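Local structure of SPbeta prophage-derived aminoglycoside N(3')-acetyltransferase-like protein YokD (Bacillus subtilis, 2NYG) at residues 192-197 with 215-220; 155-160 with 184-189. The protein binds coenzyme A and is probably an N-acetyltransferase of the aminoglycoside-modifying type that may contribute to antibiotic resistance. One frame throughout, in Å; residues are numbered along the deposited sequence.

Contact 1: 192-197 with 215-220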
ATOM      1  N   PRO A 192     -18.968 -15.366 -29.189  1.00 32.05           N
ATOM      2  CA  PRO A 192     -20.080 -14.718 -29.905  1.00 32.28           C
ATOM      3  C   PRO A 192     -20.843 -13.666 -29.106  1.00 32.58           C
ATOM      4  O   PRO A 192     -21.207 -12.606 -29.623  1.00 33.92           O
ATOM      5  CB  PRO A 192     -20.968 -15.894 -30.298  1.00 30.82           C
ATOM      6  CG  PRO A 192     -19.972 -16.992 -30.484  1.00 30.38           C
ATOM      7  CD  PRO A 192     -19.079 -16.831 -29.285  1.00 31.56           C
ATOM      8  N   TYR A 193     -21.088 -13.969 -27.842  1.00 31.59           N
ATOM      9  CA  TYR A 193     -21.793 -13.056 -26.981  1.00 30.65           C
ATOM     10  C   TYR A 193     -20.922 -11.863 -26.618  1.00 32.20           C
ATOM     11  O   TYR A 193     -19.737 -12.017 -26.349  1.00 34.42           O
ATOM     12  CB  TYR A 193     -22.217 -13.779 -25.720  1.00 28.10           C
ATOM     13  CG  TYR A 193     -22.792 -12.855 -24.695  1.00 30.77           C
ATOM     14  CD1 TYR A 193     -23.983 -12.180 -24.936  1.00 31.04           C
ATOM     15  CD2 TYR A 193     -22.125 -12.618 -23.497  1.00 30.51           C
ATOM     16  CE1 TYR A 193     -24.503 -11.284 -24.012  1.00 32.15           C
ATOM     17  CE2 TYR A 193     -22.629 -11.731 -22.563  1.00 31.67           C
ATOM     18  CZ  TYR A 193     -23.822 -11.059 -22.824  1.00 33.03           C
ATOM     19  OH  TYR A 193     -24.329 -10.150 -21.918  1.00 33.23           O
ATOM     20  N   GLN A 194     -21.515 -10.675 -26.611  1.00 34.22           N
ATOM     21  CA  GLN A 194     -20.796  -9.448 -26.261  1.00 35.40           C
ATOM     22  C   GLN A 194     -21.679  -8.262 -25.961  1.00 34.81           C
ATOM     23  O   GLN A 194     -22.256  -7.692 -26.867  1.00 36.92           O
ATOM     24  CB  GLN A 194     -19.855  -9.021 -27.381  1.00 35.79           C
ATOM     25  CG  GLN A 194     -18.476  -9.603 -27.302  1.00 37.57           C
ATOM     26  CD  GLN A 194     -17.503  -8.922 -28.239  1.00 36.16           C
ATOM     27  OE1 GLN A 194     -16.321  -9.236 -28.233  1.00 38.54           O
ATOM     28  NE2 GLN A 194     -17.997  -7.991 -29.049  1.00 31.86           N
ATOM     29  N   LYS A 195     -21.784  -7.889 -24.694  1.00 34.65           N
ATOM     30  CA  LYS A 195     -22.565  -6.716 -24.325  1.00 36.10           C
ATOM     31  C   LYS A 195     -21.542  -5.599 -24.163  1.00 36.05           C
ATOM     32  O   LYS A 195     -20.701  -5.637 -23.271  1.00 34.84           O
ATOM     33  CB  LYS A 195     -23.322  -6.942 -23.018  1.00 37.59           C
ATOM     34  CG  LYS A 195     -24.205  -5.781 -22.589  1.00 36.78           C
ATOM     35  CD  LYS A 195     -24.854  -6.105 -21.249  1.00 39.53           C
ATOM     36  CE  LYS A 195     -25.931  -5.102 -20.875  1.00 39.53           C
ATOM     37  NZ  LYS A 195     -25.440  -3.693 -20.894  1.00 40.07           N
ATOM     38  N   ILE A 196     -21.612  -4.624 -25.060  1.00 37.57           N
ATOM     39  CA  ILE A 196     -20.699  -3.496 -25.080  1.00 37.27           C
ATOM     40  C   ILE A 196     -21.210  -2.276 -24.330  1.00 38.95           C
ATOM     41  O   ILE A 196     -22.187  -1.653 -24.740  1.00 38.63           O
ATOM     42  CB  ILE A 196     -20.397  -3.091 -26.526  1.00 35.55           C
ATOM     43  CG1 ILE A 196     -19.634  -4.215 -27.207  1.00 32.39           C
ATOM     44  CG2 ILE A 196     -19.636  -1.775 -26.561  1.00 34.76           C
ATOM     45  CD1 ILE A 196     -19.087  -3.829 -28.541  1.00 35.33           C
ATOM     46  N   ILE A 197     -20.537  -1.948 -23.228  1.00 40.96           N
ATOM     47  CA  ILE A 197     -20.894  -0.793 -22.418  1.00 43.16           C
ATOM     48  C   ILE A 197     -19.920   0.359 -22.635  1.00 45.28           C
ATOM     49  O   ILE A 197     -18.814   0.178 -23.144  1.00 46.64           O
ATOM     50  CB  ILE A 197     -20.936  -1.138 -20.908  1.00 43.98           C
ATOM     51  CG1 ILE A 197     -19.640  -1.810 -20.481  1.00 44.81           C
ATOM     52  CG2 ILE A 197     -22.118  -2.026 -20.616  1.00 45.01           C
ATOM     53  CD1 ILE A 197     -19.599  -2.175 -19.003  1.00 45.81           C
ATOM     54  N   LYS A 215     -15.023   2.268 -24.773  1.00 50.32           N
ATOM     55  CA  LYS A 215     -15.936   1.141 -24.812  1.00 49.46           C
ATOM     56  C   LYS A 215     -15.299  -0.050 -24.116  1.00 47.73           C
ATOM     57  O   LYS A 215     -14.077  -0.202 -24.124  1.00 47.48           O
ATOM     58  CB  LYS A 215     -16.296   0.808 -26.261  1.00 52.34           C
ATOM     59  CG  LYS A 215     -17.083   1.922 -26.955  1.00 53.80           C
ATOM     60  CD  LYS A 215     -17.480   1.557 -28.382  1.00 56.56           C
ATOM     61  CE  LYS A 215     -18.366   2.638 -29.001  1.00 57.00           C
ATOM     62  NZ  LYS A 215     -19.533   2.948 -28.130  1.00 56.37           N
ATOM     63  N   GLU A 216     -16.138  -0.884 -23.509  1.00 44.44           N
ATOM     64  CA  GLU A 216     -15.673  -2.049 -22.776  1.00 41.80           C
ATOM     65  C   GLU A 216     -16.752  -3.121 -22.692  1.00 41.55           C
ATOM     66  O   GLU A 216     -17.939  -2.820 -22.758  1.00 42.65           O
ATOM     67  CB  GLU A 216     -15.293  -1.628 -21.359  1.00 41.92           C
ATOM     68  CG  GLU A 216     -14.651  -2.724 -20.556  1.00 42.34           C
ATOM     69  CD  GLU A 216     -13.311  -3.103 -21.130  1.00 43.51           C
ATOM     70  OE1 GLU A 216     -12.333  -2.362 -20.874  1.00 41.30           O
ATOM     71  OE2 GLU A 216     -13.246  -4.122 -21.852  1.00 41.83           O
ATOM     72  N   LEU A 217     -16.349  -4.372 -22.528  1.00 40.36           N
ATOM     73  CA  LEU A 217     -17.317  -5.452 -22.402  1.00 40.71           C
ATOM     74  C   LEU A 217     -17.927  -5.472 -20.989  1.00 41.29           C
ATOM     75  O   LEU A 217     -17.273  -5.105 -20.006  1.00 41.78           O
ATOM     76  CB  LEU A 217     -16.645  -6.797 -22.684  1.00 40.57           C
ATOM     77  CG  LEU A 217     -16.061  -6.961 -24.080  1.00 40.62           C
ATOM     78  CD1 LEU A 217     -15.526  -8.368 -24.250  1.00 39.10           C
ATOM     79  CD2 LEU A 217     -17.147  -6.662 -25.111  1.00 41.78           C
ATOM     80  N   GLU A 218     -19.187  -5.876 -20.885  1.00 41.73           N
ATOM     81  CA  GLU A 218     -19.820  -5.955 -19.578  1.00 42.57           C
ATOM     82  C   GLU A 218     -19.568  -7.382 -19.132  1.00 41.34           C
ATOM     83  O   GLU A 218     -20.348  -8.285 -19.409  1.00 43.08           O
ATOM     84  CB  GLU A 218     -21.323  -5.674 -19.662  1.00 43.12           C
ATOM     85  CG  GLU A 218     -21.990  -5.785 -18.316  1.00 47.47           C
ATOM     86  CD  GLU A 218     -23.441  -5.357 -18.317  1.00 51.23           C
ATOM     87  OE1 GLU A 218     -23.736  -4.229 -18.766  1.00 53.13           O
ATOM     88  OE2 GLU A 218     -24.285  -6.145 -17.844  1.00 52.62           O
ATOM     89  N   PHE A 219     -18.454  -7.573 -18.450  1.00 40.18           N
ATOM     90  CA  PHE A 219     -18.036  -8.886 -17.996  1.00 39.55           C
ATOM     91  C   PHE A 219     -19.039  -9.675 -17.192  1.00 38.70           C
ATOM     92  O   PHE A 219     -19.920  -9.118 -16.564  1.00 39.66           O
ATOM     93  CB  PHE A 219     -16.745  -8.741 -17.207  1.00 36.86           C
ATOM     94  CG  PHE A 219     -15.665  -8.038 -17.969  1.00 37.44           C
ATOM     95  CD1 PHE A 219     -14.924  -7.022 -17.381  1.00 39.06           C
ATOM     96  CD2 PHE A 219     -15.394  -8.386 -19.282  1.00 36.04           C
ATOM     97  CE1 PHE A 219     -13.936  -6.367 -18.091  1.00 37.80           C
ATOM     98  CE2 PHE A 219     -14.413  -7.740 -19.994  1.00 35.85           C
ATOM     99  CZ  PHE A 219     -13.681  -6.727 -19.399  1.00 36.51           C
ATOM    100  N   ARG A 220     -18.883 -10.993 -17.230  1.00 38.14           N
ATOM    101  CA  ARG A 220     -19.742 -11.918 -16.502  1.00 36.99           C
ATOM    102  C   ARG A 220     -18.887 -12.716 -15.521  1.00 37.33           C
ATOM    103  O   ARG A 220     -18.995 -13.941 -15.429  1.00 36.38           O
ATOM    104  CB  ARG A 220     -20.437 -12.876 -17.469  1.00 35.36           C
ATOM    105  CG  ARG A 220     -21.451 -12.213 -18.386  1.00 35.83           C
ATOM    106  CD  ARG A 220     -22.135 -13.230 -19.251  1.00 33.74           C
ATOM    107  NE  ARG A 220     -21.266 -13.724 -20.307  1.00 36.90           N
ATOM    108  CZ  ARG A 220     -21.508 -14.817 -21.021  1.00 36.69           C
ATOM    109  NH1 ARG A 220     -22.595 -15.536 -20.780  1.00 35.70           N
ATOM    110  NH2 ARG A 220     -20.679 -15.176 -21.996  1.00 38.53           N
TER
HETATM  111  O   HOH W   1     -19.625  -8.672 -22.754  1.00 36.22           O
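Tyr193 sets CD2 over one face of the Arg220 guanidinium, offset toward its rim and 3.3 Å from Arg220 NH2, with CE2 close to NE. The two planes stand 65° apart, a tilted overlap and not a flat stack. Arginine suits the place because its flat group can take a ring atom over one face while an N-H group points to an acid: NH2 also makes a salt bridge with Asp267 of helix 252-268. Further along, Lys195 meets Glu218. The Lys195 chain runs extended to CE and bends at its last torsion (chi4 -54°), which brings NZ to Glu218 OE1 at 2.8 Å, from 45° above the carboxylate plane. The methylenes CD and CE of Lys195 pass close by the same carboxylate.

The backbones join as antiparallel strands, the outer strand 196-201 against the central strand 208-217 of a three-stranded sheet. In the hydrogen-bonded pair, Ile197 N gives to Glu216 O at 2.8 Å and Glu216 N to Ile197 O at 2.9 Å. Ile196 and Leu217 form the non-hydrogen-bonded pair, and CG1 of Ile196 lies 4.1 Å from CD2 of Leu217; the same CD2 also touches CG and CD of Gln194. Past the strand end, Glu218 N still bonds to Lys195 O at 2.8 Å. There Glu218 centres an inverse gamma turn that bends the chain, and a water oxygen accepts from Lys195 N at 3.0 Å. The carboxylate of Glu216 is buried, but its OE2 accepts from Leu217 N and is also paired with Tyr189 OH. Main-chain bonds therefore fix the pairing, while the Lys195-Glu218 bridge sits at the surface, where solvent probably weakens it.

Contact 2: 155-160 with 184-189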
ATOM      1  N   LEU A 155      -8.148  -5.895 -21.655  1.00 55.10           N
ATOM      2  CA  LEU A 155      -8.346  -6.972 -20.704  1.00 51.77           C
ATOM      3  C   LEU A 155      -8.595  -8.101 -21.694  1.00 49.47           C
ATOM      4  O   LEU A 155      -8.772  -9.268 -21.349  1.00 48.05           O
ATOM      5  CB  LEU A 155      -9.551  -6.695 -19.800  1.00 51.45           C
ATOM      6  CG  LEU A 155      -9.651  -7.582 -18.548  1.00 53.01           C
ATOM      7  CD1 LEU A 155      -8.251  -7.900 -18.008  1.00 52.91           C
ATOM      8  CD2 LEU A 155     -10.482  -6.890 -17.480  1.00 51.22           C
ATOM      9  N   GLY A 156      -8.578  -7.696 -22.959  1.00 48.03           N
ATOM     10  CA  GLY A 156      -8.748  -8.606 -24.063  1.00 47.63           C
ATOM     11  C   GLY A 156      -7.436  -8.637 -24.823  1.00 47.16           C
ATOM     12  O   GLY A 156      -6.367  -8.537 -24.218  1.00 45.10           O
ATOM     13  N   GLU A 157      -7.515  -8.787 -26.142  1.00 48.22           N
ATOM     14  CA  GLU A 157      -6.326  -8.816 -26.987  1.00 48.44           C
ATOM     15  C   GLU A 157      -5.648  -7.472 -26.766  1.00 49.32           C
ATOM     16  O   GLU A 157      -6.322  -6.464 -26.529  1.00 50.20           O
ATOM     17  CB  GLU A 157      -6.717  -8.940 -28.461  1.00 48.31           C
ATOM     18  CG  GLU A 157      -7.853  -9.910 -28.748  1.00 49.12           C
ATOM     19  CD  GLU A 157      -7.491 -11.351 -28.452  1.00 51.60           C
ATOM     20  OE1 GLU A 157      -6.301 -11.630 -28.216  1.00 54.63           O
ATOM     21  OE2 GLU A 157      -8.394 -12.214 -28.471  1.00 52.01           O
ATOM     22  N   GLN A 158      -4.324  -7.462 -26.829  1.00 48.40           N
ATOM     23  CA  GLN A 158      -3.547  -6.242 -26.644  1.00 47.87           C
ATOM     24  C   GLN A 158      -3.226  -5.901 -25.200  1.00 45.57           C
ATOM     25  O   GLN A 158      -2.255  -5.201 -24.934  1.00 45.48           O
ATOM     26  CB  GLN A 158      -4.243  -5.053 -27.293  1.00 49.87           C
ATOM     27  CG  GLN A 158      -4.362  -5.152 -28.797  1.00 53.67           C
ATOM     28  CD  GLN A 158      -4.694  -3.809 -29.409  1.00 57.44           C
ATOM     29  OE1 GLN A 158      -5.706  -3.192 -29.062  1.00 58.62           O
ATOM     30  NE2 GLN A 158      -3.835  -3.335 -30.312  1.00 57.96           N
ATOM     31  N   SER A 159      -4.043  -6.373 -24.270  1.00 42.30           N
ATOM     32  CA  SER A 159      -3.782  -6.117 -22.866  1.00 39.49           C
ATOM     33  C   SER A 159      -2.747  -7.158 -22.421  1.00 38.73           C
ATOM     34  O   SER A 159      -2.382  -8.061 -23.183  1.00 38.37           O
ATOM     35  CB  SER A 159      -5.059  -6.277 -22.048  1.00 39.60           C
ATOM     36  OG  SER A 159      -5.366  -7.643 -21.851  1.00 36.99           O
ATOM     37  N   PRO A 160      -2.258  -7.049 -21.178  1.00 38.34           N
ATOM     38  CA  PRO A 160      -1.265  -8.029 -20.730  1.00 37.51           C
ATOM     39  C   PRO A 160      -1.710  -9.485 -20.793  1.00 38.14           C
ATOM     40  O   PRO A 160      -0.870 -10.392 -20.848  1.00 38.74           O
ATOM     41  CB  PRO A 160      -0.947  -7.568 -19.318  1.00 37.31           C
ATOM     42  CG  PRO A 160      -1.079  -6.081 -19.446  1.00 38.61           C
ATOM     43  CD  PRO A 160      -2.363  -5.935 -20.222  1.00 36.17           C
ATOM     44  N   PHE A 184      -9.587 -15.415 -17.160  1.00 33.04           N
ATOM     45  CA  PHE A 184     -10.826 -15.780 -17.839  1.00 33.26           C
ATOM     46  C   PHE A 184     -11.458 -14.641 -18.640  1.00 34.57           C
ATOM     47  O   PHE A 184     -12.028 -14.878 -19.708  1.00 34.24           O
ATOM     48  CB  PHE A 184     -11.830 -16.327 -16.831  1.00 32.10           C
ATOM     49  CG  PHE A 184     -11.485 -17.693 -16.329  1.00 32.32           C
ATOM     50  CD1 PHE A 184     -11.915 -18.120 -15.082  1.00 32.12           C
ATOM     51  CD2 PHE A 184     -10.712 -18.555 -17.105  1.00 31.70           C
ATOM     52  CE1 PHE A 184     -11.578 -19.386 -14.615  1.00 31.31           C
ATOM     53  CE2 PHE A 184     -10.372 -19.816 -16.646  1.00 29.72           C
ATOM     54  CZ  PHE A 184     -10.804 -20.232 -15.401  1.00 31.05           C
ATOM     55  N   HIS A 185     -11.361 -13.415 -18.126  1.00 33.51           N
ATOM     56  CA  HIS A 185     -11.920 -12.274 -18.824  1.00 34.66           C
ATOM     57  C   HIS A 185     -11.475 -12.301 -20.278  1.00 35.87           C
ATOM     58  O   HIS A 185     -12.247 -11.954 -21.161  1.00 36.97           O
ATOM     59  CB  HIS A 185     -11.457 -10.946 -18.209  1.00 37.49           C
ATOM     60  CG  HIS A 185     -12.148 -10.572 -16.932  1.00 38.24           C
ATOM     61  ND1 HIS A 185     -13.505 -10.348 -16.853  1.00 38.84           N
ATOM     62  CD2 HIS A 185     -11.653 -10.322 -15.694  1.00 38.74           C
ATOM     63  CE1 HIS A 185     -13.816  -9.974 -15.624  1.00 39.41           C
ATOM     64  NE2 HIS A 185     -12.711  -9.951 -14.901  1.00 40.05           N
ATOM     65  N   LEU A 186     -10.231 -12.699 -20.530  1.00 35.08           N
ATOM     66  CA  LEU A 186      -9.727 -12.741 -21.899  1.00 36.24           C
ATOM     67  C   LEU A 186     -10.618 -13.575 -22.831  1.00 37.40           C
ATOM     68  O   LEU A 186     -10.868 -13.178 -23.974  1.00 38.42           O
ATOM     69  CB  LEU A 186      -8.295 -13.278 -21.928  1.00 36.65           C
ATOM     70  CG  LEU A 186      -7.622 -13.467 -23.298  1.00 38.47           C
ATOM     71  CD1 LEU A 186      -7.485 -12.146 -24.060  1.00 35.30           C
ATOM     72  CD2 LEU A 186      -6.262 -14.097 -23.068  1.00 39.61           C
ATOM     73  N   ALA A 187     -11.092 -14.727 -22.355  1.00 37.63           N
ATOM     74  CA  ALA A 187     -11.965 -15.573 -23.160  1.00 36.74           C
ATOM     75  C   ALA A 187     -13.228 -14.801 -23.590  1.00 36.59           C
ATOM     76  O   ALA A 187     -13.741 -15.001 -24.695  1.00 36.83           O
ATOM     77  CB  ALA A 187     -12.340 -16.812 -22.381  1.00 35.34           C
ATOM     78  N   GLU A 188     -13.718 -13.914 -22.727  1.00 34.95           N
ATOM     79  CA  GLU A 188     -14.906 -13.127 -23.047  1.00 34.73           C
ATOM     80  C   GLU A 188     -14.745 -12.256 -24.288  1.00 35.42           C
ATOM     81  O   GLU A 188     -15.721 -11.696 -24.771  1.00 38.41           O
ATOM     82  CB  GLU A 188     -15.333 -12.266 -21.845  1.00 34.39           C
ATOM     83  CG  GLU A 188     -15.944 -13.087 -20.713  1.00 34.44           C
ATOM     84  CD  GLU A 188     -16.265 -12.285 -19.469  1.00 36.31           C
ATOM     85  OE1 GLU A 188     -15.332 -11.706 -18.868  1.00 35.23           O
ATOM     86  OE2 GLU A 188     -17.449 -12.245 -19.078  1.00 35.91           O
ATOM     87  N   TYR A 189     -13.527 -12.142 -24.810  1.00 35.66           N
ATOM     88  CA  TYR A 189     -13.299 -11.361 -26.028  1.00 36.07           C
ATOM     89  C   TYR A 189     -13.110 -12.297 -27.241  1.00 35.54           C
ATOM     90  O   TYR A 189     -12.800 -11.852 -28.351  1.00 35.58           O
ATOM     91  CB  TYR A 189     -12.060 -10.473 -25.894  1.00 38.40           C
ATOM     92  CG  TYR A 189     -12.107  -9.418 -24.806  1.00 41.18           C
ATOM     93  CD1 TYR A 189     -11.866  -9.752 -23.471  1.00 41.83           C
ATOM     94  CD2 TYR A 189     -12.326  -8.072 -25.118  1.00 41.81           C
ATOM     95  CE1 TYR A 189     -11.833  -8.780 -22.477  1.00 40.46           C
ATOM     96  CE2 TYR A 189     -12.292  -7.087 -24.126  1.00 42.31           C
ATOM     97  CZ  TYR A 189     -12.042  -7.455 -22.807  1.00 42.38           C
ATOM     98  OH  TYR A 189     -11.978  -6.508 -21.811  1.00 41.07           O
TER
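Gly156 O is gripped twice by Ser159, from OG at 2.7 Å and from the backbone N at 3.2 Å. The hydroxyl comes in the carbonyl plane, on a lone pair, and the N-H closes the type II beta turn from Gly156 to Ser159. A serine is apt here because it also stands at the N-cap of helix 160-166, where OG makes a weak bond to Leu161 N.

The other side of this glycine meets an aromatic ring. Gly156 CA sits over the centre of the Tyr189 ring, 3.3 Å from its centroid and 11° off the normal, a CH-pi contact made by a residue with no side chain to hold the backbone off. Tyr189 turns CG anti to its own carbonyl carbon (chi1 -62°), and chi2 (79°) then turns the ring so that its face meets Gly156. Leu155 CB lies 4.0 Å from Tyr189 CZ.

The contact thus packs the loop between helices 142-146 and 160-166 against the short helix 183-187 and the residues just after it. Leu186 reaches from that helix with CD1 3.6 Å from Gly156 C; its side chain also touches Leu161 and Tyr165 of helix 160-166 and Val256 of helix 252-268, a fitting set of neighbours for a buried leucine. Leu155 CD2 lies over one face of the His185 imidazole, at 4.0 Å from His185 CD2. That ring has its ND1 bonded to Glu188 OE1 at 3.0 Å, a His-carboxylate hydrogen bond within one turn of chain, and Phe224 meets the ring edge-to-face.

The centres of contacts 1 and 2 lie about 11 Å apart, and the two join directly. Tyr189 is wedged between them: Leu217 CD1 packs on the face of its ring opposite the one that meets Gly156, and the probable hydrogen bond that pairs Tyr189 OH with Glu216 OE2 is 2.7 Å long. A second probable bond, also 2.7 Å, runs from Arg220 N to Glu188 OE2. Phe219, which has no part in the pairing of contact 1, turns instead to His185. In this way the central strand 208-217 and the chain just after it are tied to contact 2. Both lie away from the coenzyme A pocket, though the His185 side chain is about 11 Å from the bound cofactor.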